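Local coordinates for L-serine ammonia-lyase (Rhizomucor miehei CAU432, PDB 5C3U), which belongs to the pyridoxal-phosphate dependent enzymes and holds pyridoxal-5'-phosphate in a pocket of its single modelled chain, at residues Pro79-Val82 / Leu83-Tyr87; Gln110-Thr114 / Asp115-Leu119; Arg54-Gly57 / Ala58-Gln62. All coordinates share one frame; numbering follows the deposited sequence.

Contact 1. Residues Pro79-Val82 / Leu83-Tyr87; sequences PNTV and LAVSY. With PLP (pyridoxal-5'-phosphate), chain B.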
ATOM      1  N   PRO A  79      -4.428   7.846   4.966  1.00 23.42           N
ATOM      2  CA  PRO A  79      -4.134   9.038   4.146  1.00 22.46           C
ATOM      3  C   PRO A  79      -4.226   8.756   2.646  1.00 22.60           C
ATOM      4  O   PRO A  79      -4.755   9.586   1.877  1.00 23.69           O
ATOM      5  CB  PRO A  79      -2.697   9.397   4.546  1.00 23.32           C
ATOM      6  CG  PRO A  79      -2.139   8.164   5.184  1.00 22.61           C
ATOM      7  CD  PRO A  79      -3.302   7.496   5.855  1.00 25.21           C
ATOM      8  N   ASN A  80      -3.716   7.613   2.211  1.00 21.51           N
ATOM      9  CA  ASN A  80      -3.721   7.380   0.771  1.00 21.86           C
ATOM     10  C   ASN A  80      -5.070   6.950   0.256  1.00 21.87           C
ATOM     11  O   ASN A  80      -5.389   7.199  -0.912  1.00 22.11           O
ATOM     12  CB  ASN A  80      -2.604   6.446   0.389  1.00 21.00           C
ATOM     13  CG  ASN A  80      -1.267   7.007   0.828  1.00 22.83           C
ATOM     14  OD1 ASN A  80      -0.946   8.164   0.487  1.00 23.49           O
ATOM     15  ND2 ASN A  80      -0.515   6.251   1.619  1.00 22.44           N
ATOM     16  N   THR A  81      -5.857   6.318   1.124  1.00 21.27           N
ATOM     17  CA  THR A  81      -7.225   5.966   0.750  1.00 21.76           C
ATOM     18  C   THR A  81      -8.051   7.229   0.526  1.00 21.78           C
ATOM     19  O   THR A  81      -8.712   7.351  -0.511  1.00 23.30           O
ATOM     20  CB  THR A  81      -7.875   5.068   1.797  1.00 21.99           C
ATOM     21  OG1 THR A  81      -6.943   4.025   2.098  1.00 24.99           O
ATOM     22  CG2 THR A  81      -9.183   4.450   1.241  1.00 21.27           C
ATOM     23  N   VAL A  82      -7.980   8.185   1.455  1.00 20.65           N
ATOM     24  CA  VAL A  82      -8.817   9.376   1.315  1.00 21.70           C
ATOM     25  C   VAL A  82      -8.386  10.159   0.097  1.00 21.21           C
ATOM     26  O   VAL A  82      -9.231  10.686  -0.610  1.00 22.80           O
ATOM     27  CB  VAL A  82      -8.938  10.274   2.583  1.00 21.72           C
ATOM     28  CG1 VAL A  82      -9.550   9.460   3.731  1.00 21.89           C
ATOM     29  CG2 VAL A  82      -7.607  10.925   2.998  1.00 21.71           C
ATOM     30  N   LEU A  83      -7.086  10.182  -0.189  1.00 21.04           N
ATOM     31  CA  LEU A  83      -6.625  10.915  -1.391  1.00 19.07           C
ATOM     32  C   LEU A  83      -7.153  10.275  -2.690  1.00 20.62           C
ATOM     33  O   LEU A  83      -7.514  10.982  -3.647  1.00 20.29           O
ATOM     34  CB  LEU A  83      -5.097  11.025  -1.402  1.00 19.98           C
ATOM     35  CG  LEU A  83      -4.575  12.010  -0.354  1.00 20.85           C
ATOM     36  CD1 LEU A  83      -3.087  11.770  -0.105  1.00 23.69           C
ATOM     37  CD2 LEU A  83      -4.799  13.433  -0.861  1.00 20.31           C
ATOM     38  N   ALA A  84      -7.164   8.938  -2.733  1.00 19.98           N
ATOM     39  CA  ALA A  84      -7.634   8.194  -3.888  1.00 19.94           C
ATOM     40  C   ALA A  84      -9.131   8.408  -4.056  1.00 21.00           C
ATOM     41  O   ALA A  84      -9.600   8.640  -5.174  1.00 21.23           O
ATOM     42  CB  ALA A  84      -7.328   6.699  -3.747  1.00 20.29           C
ATOM     43  N   VAL A  85      -9.868   8.365  -2.952  1.00 20.21           N
ATOM     44  CA  VAL A  85     -11.327   8.578  -3.003  1.00 20.51           C
ATOM     45  C   VAL A  85     -11.609  10.005  -3.519  1.00 22.27           C
ATOM     46  O   VAL A  85     -12.467  10.199  -4.397  1.00 21.90           O
ATOM     47  CB  VAL A  85     -11.978   8.334  -1.639  1.00 23.67           C
ATOM     48  CG1 VAL A  85     -13.448   8.769  -1.629  1.00 24.04           C
ATOM     49  CG2 VAL A  85     -11.884   6.843  -1.301  1.00 21.86           C
ATOM     50  N   SER A  86     -10.891  10.986  -2.970  1.00 22.65           N
ATOM     51  CA  SER A  86     -11.068  12.405  -3.391  1.00 22.96           C
ATOM     52  C   SER A  86     -10.838  12.569  -4.895  1.00 24.09           C
ATOM     53  O   SER A  86     -11.668  13.170  -5.621  1.00 22.69           O
ATOM     54  CB  SER A  86     -10.164  13.321  -2.549  1.00 25.71           C
ATOM     55  OG  SER A  86     -10.402  14.694  -2.810  1.00 29.22           O
ATOM     56  N   TYR A  87      -9.736  12.003  -5.377  1.00 22.02           N
ATOM     57  CA  TYR A  87      -9.423  12.014  -6.800  1.00 23.43           C
ATOM     58  C   TYR A  87     -10.499  11.336  -7.645  1.00 22.89           C
ATOM     59  O   TYR A  87     -10.947  11.896  -8.641  1.00 23.27           O
ATOM     60  CB  TYR A  87      -8.058  11.392  -7.060  1.00 24.54           C
ATOM     61  CG  TYR A  87      -7.742  11.287  -8.518  1.00 25.54           C
ATOM     62  CD1 TYR A  87      -8.067  10.144  -9.234  1.00 26.67           C
ATOM     63  CD2 TYR A  87      -7.177  12.363  -9.206  1.00 28.55           C
ATOM     64  CE1 TYR A  87      -7.787  10.039 -10.584  1.00 28.34           C
ATOM     65  CE2 TYR A  87      -6.910  12.272 -10.570  1.00 28.91           C
ATOM     66  CZ  TYR A  87      -7.211  11.115 -11.248  1.00 31.02           C
ATOM     67  OH  TYR A  87      -6.956  10.996 -12.596  1.00 34.17           O
TER
HETATM   68  N1  PLP B 401       1.764   1.193   1.230  1.00 26.72           N
HETATM   69  C2  PLP B 401       1.047   2.310   1.013  1.00 26.55           C
HETATM   70  C2A PLP B 401       1.704   3.646   0.767  1.00 26.39           C
HETATM   71  C3  PLP B 401      -0.416   2.229   1.029  1.00 26.84           C
HETATM   72  O3  PLP B 401      -1.173   3.348   0.807  1.00 28.00           O
HETATM   73  C4  PLP B 401      -1.012   0.895   1.257  1.00 27.32           C
HETATM   74  C4A PLP B 401      -2.476   0.748   1.250  1.00 27.96           C
HETATM   75  C5  PLP B 401      -0.123  -0.273   1.488  1.00 28.88           C
HETATM   76  C6  PLP B 401       1.256  -0.041   1.451  1.00 27.81           C
HETATM   77  C5A PLP B 401      -0.667  -1.680   1.741  1.00 29.08           C
HETATM   78  O4P PLP B 401      -1.997  -1.571   2.233  1.00 29.63           O
HETATM   79  P   PLP B 401      -3.072  -2.757   2.482  1.00 24.57           P
HETATM   80  O1P PLP B 401      -3.799  -2.999   1.206  1.00 26.22           O
HETATM   81  O2P PLP B 401      -2.337  -3.987   3.044  1.00 25.29           O
HETATM   82  O3P PLP B 401      -3.890  -2.089   3.530  1.00 26.21           O
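Leu-83 lies against the carbonyl of Pro-79 one helical turn before it, and its backbone N donates to Pro-79 O at 3.2 Å. The same pattern runs on through Ala-84 N to Asn-80 O, Val-85 N to Thr-81 O at 2.9 Å, and Ser-86 N to Val-82 O, the i to i+4 bonding of a regular helix.

Asn-80 turns the first helical turn into a ligand contact. Its CB already comes within 3.4 Å of O3 of pyridoxal-5'-phosphate. CG lies opposite the residue's own carbonyl carbon (chi1 -58°) and carries the amide on toward pyridoxal-5'-phosphate. From there the branches part: ND2 donates to O3 of pyridoxal-5'-phosphate at 3.1 Å, a bent bond with an N-H...O angle of 137°, and also passes 3.5 Å from the methyl carbon C2A of pyridoxal-5'-phosphate. ND2 is hydrogen-bonded to Glu-279 as well, while OD1 accepts from the backbone N of Ser-315. With ND2 and OD1 both engaged, the amide's rotation is probably fixed, with the N-H side toward O3.

Apolar branches lie back on the carbonyls of the preceding turn. Leu-83 CG and CD1 both rest on Pro-79 O, CG at 3.3 Å, and Val-85 CG2 lies 3.3 Å from Thr-81 O. Thr-81 turns its hydroxyl back to Ser-77 O, before the helix. The segment is the N-terminal part of the helix in a beta-alpha-beta unit between strands 72-75 and 95-100, and its first turn supplies Asn-80 to the pyridoxal-5'-phosphate pocket.

Contact 2. Residues Gln110-Thr114 / Asp115-Leu119; sequences QSIRT and DGSHL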
ATOM      1  N   GLN A 110      -5.047  20.199   1.546  1.00 31.65           N
ATOM      2  CA  GLN A 110      -5.215  21.087   0.393  1.00 35.12           C
ATOM      3  C   GLN A 110      -5.633  20.307  -0.853  1.00 32.45           C
ATOM      4  O   GLN A 110      -6.463  20.777  -1.629  1.00 34.86           O
ATOM      5  CB  GLN A 110      -3.935  21.868   0.099  1.00 38.78           C
ATOM      6  CG  GLN A 110      -4.076  22.843  -1.067  1.00 43.66           C
ATOM      7  CD  GLN A 110      -5.156  23.891  -0.829  1.00 49.35           C
ATOM      8  OE1 GLN A 110      -4.971  24.829  -0.050  1.00 55.12           O
ATOM      9  NE2 GLN A 110      -6.289  23.737  -1.505  1.00 51.49           N
ATOM     10  N   SER A 111      -5.045  19.124  -1.040  1.00 31.62           N
ATOM     11  CA  SER A 111      -5.370  18.297  -2.200  1.00 32.20           C
ATOM     12  C   SER A 111      -6.826  17.906  -2.181  1.00 31.09           C
ATOM     13  O   SER A 111      -7.489  17.919  -3.227  1.00 30.30           O
ATOM     14  CB  SER A 111      -4.524  17.025  -2.243  1.00 32.88           C
ATOM     15  OG  SER A 111      -3.193  17.342  -2.558  1.00 35.76           O
ATOM     16  N   ILE A 112      -7.310  17.528  -0.992  1.00 29.03           N
ATOM     17  CA  ILE A 112      -8.693  17.105  -0.833  1.00 28.30           C
ATOM     18  C   ILE A 112      -9.668  18.258  -1.088  1.00 30.04           C
ATOM     19  O   ILE A 112     -10.687  18.084  -1.751  1.00 27.90           O
ATOM     20  CB  ILE A 112      -8.926  16.464   0.548  1.00 26.83           C
ATOM     21  CG1 ILE A 112      -8.058  15.206   0.691  1.00 27.34           C
ATOM     22  CG2 ILE A 112     -10.404  16.137   0.752  1.00 27.19           C
ATOM     23  CD1 ILE A 112      -7.916  14.739   2.117  1.00 26.51           C
ATOM     24  N   ARG A 113      -9.345  19.439  -0.572  1.00 30.90           N
ATOM     25  CA  ARG A 113     -10.157  20.640  -0.845  1.00 33.15           C
ATOM     26  C   ARG A 113     -10.149  21.026  -2.320  1.00 32.37           C
ATOM     27  O   ARG A 113     -11.196  21.329  -2.888  1.00 32.38           O
ATOM     28  CB  ARG A 113      -9.675  21.831  -0.029  1.00 33.92           C
ATOM     29  CG  ARG A 113      -9.978  21.767   1.454  1.00 39.28           C
ATOM     30  CD  ARG A 113      -9.559  23.082   2.105  1.00 41.95           C
ATOM     31  NE  ARG A 113      -9.095  22.890   3.478  1.00 49.64           N
ATOM     32  CZ  ARG A 113      -7.817  22.906   3.862  1.00 51.62           C
ATOM     33  NH1 ARG A 113      -7.513  22.707   5.137  1.00 54.31           N
ATOM     34  NH2 ARG A 113      -6.841  23.125   2.982  1.00 54.06           N
ATOM     35  N   THR A 114      -8.975  21.001  -2.937  1.00 31.97           N
ATOM     36  CA  THR A 114      -8.852  21.323  -4.361  1.00 31.46           C
ATOM     37  C   THR A 114      -9.699  20.397  -5.242  1.00 30.84           C
ATOM     38  O   THR A 114     -10.237  20.826  -6.255  1.00 29.03           O
ATOM     39  CB  THR A 114      -7.380  21.295  -4.799  1.00 35.21           C
ATOM     40  OG1 THR A 114      -6.673  22.340  -4.114  1.00 33.14           O
ATOM     41  CG2 THR A 114      -7.233  21.454  -6.328  1.00 34.13           C
ATOM     42  N   ASP A 115      -9.835  19.130  -4.837  1.00 29.43           N
ATOM     43  CA  ASP A 115     -10.642  18.157  -5.560  1.00 31.75           C
ATOM     44  C   ASP A 115     -12.132  18.482  -5.463  1.00 31.32           C
ATOM     45  O   ASP A 115     -12.938  17.955  -6.224  1.00 33.45           O
ATOM     46  CB  ASP A 115     -10.425  16.751  -4.963  1.00 33.67           C
ATOM     47  CG  ASP A 115      -9.128  16.096  -5.422  1.00 39.29           C
ATOM     48  OD1 ASP A 115      -8.600  16.482  -6.483  1.00 42.77           O
ATOM     49  OD2 ASP A 115      -8.644  15.162  -4.728  1.00 40.57           O
ATOM     50  N   GLY A 116     -12.491  19.326  -4.505  1.00 29.46           N
ATOM     51  CA  GLY A 116     -13.889  19.677  -4.261  1.00 30.72           C
ATOM     52  C   GLY A 116     -14.599  18.785  -3.249  1.00 30.90           C
ATOM     53  O   GLY A 116     -15.833  18.855  -3.103  1.00 29.08           O
ATOM     54  N   SER A 117     -13.834  17.945  -2.547  1.00 29.76           N
ATOM     55  CA  SER A 117     -14.400  17.113  -1.490  1.00 29.07           C
ATOM     56  C   SER A 117     -14.789  17.955  -0.289  1.00 29.81           C
ATOM     57  O   SER A 117     -14.239  19.034  -0.079  1.00 32.00           O
ATOM     58  CB  SER A 117     -13.393  16.070  -1.016  1.00 28.80           C
ATOM     59  OG  SER A 117     -12.952  15.261  -2.077  1.00 29.89           O
ATOM     60  N   HIS A 118     -15.721  17.449   0.502  1.00 28.16           N
ATOM     61  CA  HIS A 118     -16.029  18.042   1.800  1.00 30.98           C
ATOM     62  C   HIS A 118     -15.155  17.456   2.864  1.00 31.66           C
ATOM     63  O   HIS A 118     -15.249  16.270   3.185  1.00 32.26           O
ATOM     64  CB  HIS A 118     -17.517  17.918   2.090  1.00 34.87           C
ATOM     65  CG  HIS A 118     -18.363  18.511   0.994  1.00 38.55           C
ATOM     66  ND1 HIS A 118     -18.962  17.760   0.050  1.00 42.14           N
ATOM     67  CD2 HIS A 118     -18.632  19.843   0.667  1.00 42.26           C
ATOM     68  CE1 HIS A 118     -19.613  18.564  -0.821  1.00 42.77           C
ATOM     69  NE2 HIS A 118     -19.411  19.838  -0.441  1.00 43.19           N
ATOM     70  N   LEU A 119     -14.275  18.295   3.406  1.00 30.80           N
ATOM     71  CA  LEU A 119     -13.271  17.842   4.350  1.00 30.69           C
ATOM     72  C   LEU A 119     -13.672  18.133   5.786  1.00 30.30           C
ATOM     73  O   LEU A 119     -14.031  19.255   6.122  1.00 29.72           O
ATOM     74  CB  LEU A 119     -11.923  18.500   4.036  1.00 32.66           C
ATOM     75  CG  LEU A 119     -10.733  18.161   4.935  1.00 33.31           C
ATOM     76  CD1 LEU A 119     -10.429  16.665   4.860  1.00 32.85           C
ATOM     77  CD2 LEU A 119      -9.534  18.989   4.506  1.00 35.61           C
TER
HETATM   78  O   HOH W   1      -6.124  17.721  -5.784  1.00 40.25           O
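Ile-112 and Ser-117 meet where helix 106-114 ends, with CG2 of Ile-112 only 3.5 Å from CB of Ser-117, tighter than usual carbon packing. The apolar contact continues to Leu-119, whose CD1 is 4.1 Å from Ile-112 CG2; the two side chains cross at about a right angle. CD2 of Leu-119 instead approaches the chain of Arg-113, 4.1 Å from its NE.

Backbone bonds define the end as a Schellman motif. Ser-117 N reaches back to Ile-112 O at 3.2 Å, and Gly-116 N to Arg-113 O at 2.9 Å, the latter donor standing 60° out of the carbonyl plane. Gly-116 has a phi of 91°, which lets the chain leave the helix and enter strand 118-121 of the beta-alpha-beta unit begun by strand 95-100.

Among polar side chains, Thr-114 OG1 donates to Gln-110 O at 2.9 Å, while Thr-114 N reaches that oxygen from the opposite face. One water donates to both Ser-111 O and Asp-115 OD1. Asp-115 OD1 also pairs with Arg-90 in a salt bridge, and OD2 is hydrogen-bonded to Ser-86, whose hydroxyl also meets Ser-117 OG.

Contact 3. Residues Arg54-Gly57 / Ala58-Gln62; sequences RGIG and AFCYQ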
ATOM      1  N   ARG A  54      -5.207   1.882  -7.666  1.00 23.87           N
ATOM      2  CA  ARG A  54      -5.650   0.633  -8.318  1.00 23.46           C
ATOM      3  C   ARG A  54      -6.882   0.064  -7.614  1.00 23.13           C
ATOM      4  O   ARG A  54      -7.954  -0.077  -8.232  1.00 24.06           O
ATOM      5  CB  ARG A  54      -4.540  -0.436  -8.338  1.00 23.58           C
ATOM      6  CG  ARG A  54      -3.314  -0.035  -9.150  1.00 25.10           C
ATOM      7  CD  ARG A  54      -2.285  -1.150  -9.167  1.00 25.68           C
ATOM      8  NE  ARG A  54      -1.080  -0.719  -9.866  1.00 27.84           N
ATOM      9  CZ  ARG A  54      -0.857  -0.895 -11.165  1.00 26.15           C
ATOM     10  NH1 ARG A  54       0.282  -0.446 -11.680  1.00 25.25           N
ATOM     11  NH2 ARG A  54      -1.749  -1.522 -11.944  1.00 24.58           N
ATOM     12  N   GLY A  55      -6.719  -0.306  -6.339  1.00 22.78           N
ATOM     13  CA  GLY A  55      -7.809  -0.917  -5.573  1.00 22.91           C
ATOM     14  C   GLY A  55      -8.987   0.013  -5.397  1.00 23.15           C
ATOM     15  O   GLY A  55     -10.147  -0.361  -5.664  1.00 23.45           O
ATOM     16  N   ILE A  56      -8.695   1.237  -4.930  1.00 23.77           N
ATOM     17  CA  ILE A  56      -9.750   2.202  -4.604  1.00 25.14           C
ATOM     18  C   ILE A  56     -10.430   2.693  -5.876  1.00 24.65           C
ATOM     19  O   ILE A  56     -11.659   2.833  -5.906  1.00 24.41           O
ATOM     20  CB  ILE A  56      -9.235   3.356  -3.712  1.00 24.95           C
ATOM     21  CG1 ILE A  56      -8.591   2.791  -2.438  1.00 28.59           C
ATOM     22  CG2 ILE A  56     -10.339   4.376  -3.415  1.00 28.81           C
ATOM     23  CD1 ILE A  56      -9.514   1.917  -1.608  1.00 29.04           C
ATOM     24  N   GLY A  57      -9.642   2.897  -6.934  1.00 24.86           N
ATOM     25  CA  GLY A  57     -10.158   3.216  -8.275  1.00 24.64           C
ATOM     26  C   GLY A  57     -11.189   2.213  -8.757  1.00 24.79           C
ATOM     27  O   GLY A  57     -12.243   2.598  -9.252  1.00 25.90           O
ATOM     28  N   ALA A  58     -10.900   0.920  -8.576  1.00 24.12           N
ATOM     29  CA  ALA A  58     -11.808  -0.129  -9.012  1.00 23.24           C
ATOM     30  C   ALA A  58     -13.117  -0.113  -8.230  1.00 23.66           C
ATOM     31  O   ALA A  58     -14.196  -0.304  -8.813  1.00 23.22           O
ATOM     32  CB  ALA A  58     -11.139  -1.485  -8.859  1.00 23.98           C
ATOM     33  N   PHE A  59     -13.011   0.055  -6.902  1.00 22.99           N
ATOM     34  CA  PHE A  59     -14.177   0.115  -6.028  1.00 23.03           C
ATOM     35  C   PHE A  59     -15.061   1.307  -6.416  1.00 24.72           C
ATOM     36  O   PHE A  59     -16.289   1.149  -6.604  1.00 23.71           O
ATOM     37  CB  PHE A  59     -13.728   0.222  -4.570  1.00 23.85           C
ATOM     38  CG  PHE A  59     -14.862   0.291  -3.581  1.00 25.25           C
ATOM     39  CD1 PHE A  59     -15.299  -0.855  -2.920  1.00 25.88           C
ATOM     40  CD2 PHE A  59     -15.466   1.499  -3.290  1.00 24.46           C
ATOM     41  CE1 PHE A  59     -16.340  -0.774  -1.985  1.00 26.00           C
ATOM     42  CE2 PHE A  59     -16.514   1.587  -2.373  1.00 24.11           C
ATOM     43  CZ  PHE A  59     -16.942   0.437  -1.721  1.00 26.31           C
ATOM     44  N   CYS A  60     -14.440   2.478  -6.538  1.00 21.82           N
ATOM     45  CA  CYS A  60     -15.198   3.701  -6.834  1.00 24.18           C
ATOM     46  C   CYS A  60     -15.881   3.676  -8.200  1.00 23.86           C
ATOM     47  O   CYS A  60     -17.063   4.068  -8.328  1.00 24.06           O
ATOM     48  CB  CYS A  60     -14.322   4.927  -6.695  1.00 24.49           C
ATOM     49  SG  CYS A  60     -13.886   5.268  -4.981  1.00 28.38           S
ATOM     50  N   TYR A  61     -15.142   3.194  -9.207  1.00 23.27           N
ATOM     51  CA  TYR A  61     -15.651   3.051 -10.576  1.00 25.16           C
ATOM     52  C   TYR A  61     -16.884   2.154 -10.609  1.00 24.72           C
ATOM     53  O   TYR A  61     -17.918   2.530 -11.163  1.00 24.94           O
ATOM     54  CB  TYR A  61     -14.552   2.525 -11.516  1.00 26.84           C
ATOM     55  CG  TYR A  61     -14.928   2.618 -12.985  1.00 29.78           C
ATOM     56  CD1 TYR A  61     -15.568   1.560 -13.634  1.00 33.53           C
ATOM     57  CD2 TYR A  61     -14.713   3.796 -13.692  1.00 33.98           C
ATOM     58  CE1 TYR A  61     -15.953   1.670 -14.964  1.00 34.81           C
ATOM     59  CE2 TYR A  61     -15.077   3.914 -15.023  1.00 37.45           C
ATOM     60  CZ  TYR A  61     -15.691   2.853 -15.656  1.00 38.48           C
ATOM     61  OH  TYR A  61     -16.031   2.993 -16.987  1.00 42.97           O
ATOM     62  N   GLN A  62     -16.784   0.977  -9.984  1.00 22.65           N
ATOM     63  CA  GLN A  62     -17.881   0.044  -9.908  1.00 24.24           C
ATOM     64  C   GLN A  62     -19.069   0.590  -9.117  1.00 23.59           C
ATOM     65  O   GLN A  62     -20.235   0.361  -9.500  1.00 23.94           O
ATOM     66  CB  GLN A  62     -17.412  -1.314  -9.350  1.00 25.93           C
ATOM     67  CG  GLN A  62     -18.455  -2.428  -9.476  1.00 31.89           C
ATOM     68  CD  GLN A  62     -19.022  -2.559 -10.888  1.00 32.35           C
ATOM     69  OE1 GLN A  62     -18.287  -2.743 -11.851  1.00 37.44           O
ATOM     70  NE2 GLN A  62     -20.336  -2.478 -11.008  1.00 34.90           N
TER
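This is a local contact within one helix, 52-67, where successive turns are joined by i to i+4 backbone bonds and by a few side-chain touches; it is largely buried. The bonds run from Ala-58 N to Arg-54 O, from Phe-59 N to Gly-55 O, from Cys-60 N to Ile-56 O at 2.9 Å, and from Tyr-61 N to Gly-57 O at 3.0 Å, the evidence for regular helix.

The side-chain contact between turns is made by Ile-56 and Cys-60. CG2 of Ile-56 points opposite to its own backbone N, and meets SG of Cys-60 at 4.0 Å. SG in turn lies 3.4 Å from Ile-56 O. Elsewhere the touching atoms are beta carbons on carbonyls: CB of Ala-58 is 3.5 Å from Arg-54 O, and CB of Tyr-61 is 3.2 Å from Gly-57 O. Phe-59 places its CG anti to the backbone N (chi1 180°), which takes the ring away from the preceding turn to a T-shaped, edge-to-face pairing with His-149.

Arg-54, though buried, runs away from the contact along an extended chain to its partners. Its NE forms a salt bridge with Glu-43 and its NH2 another with Glu-162, so two carboxylates probably share its charge. Ile-56 packs on Thr-81, Ala-84 and Val-85 of helix 79-92, and touches Ile-152 of helix 150-166. Its side chain is about 7 Å from pyridoxal-5'-phosphate, which places this helix-to-helix packing close to the pyridoxal-5'-phosphate pocket of a pyridoxal-phosphate dependent enzyme.

In the fold
From the N terminus the three contacts follow in series, 54-62, then 79-87, then 110-119; none nests in or crosses another, and none closes a long loop, since each joins adjoining pieces of chain. Contact 3 and contact 1 lie on separate helices whose apolar faces meet. Contact 1 meets contact 2 through the polar side chains at the end of helix 106-114. Contacts 2 and 3 do not touch, their nearest atoms being about 10 Å apart. Helix 79-92 thus lies between helix 52-67 and the end of helix 106-114, linking them beside the four-stranded parallel sheet.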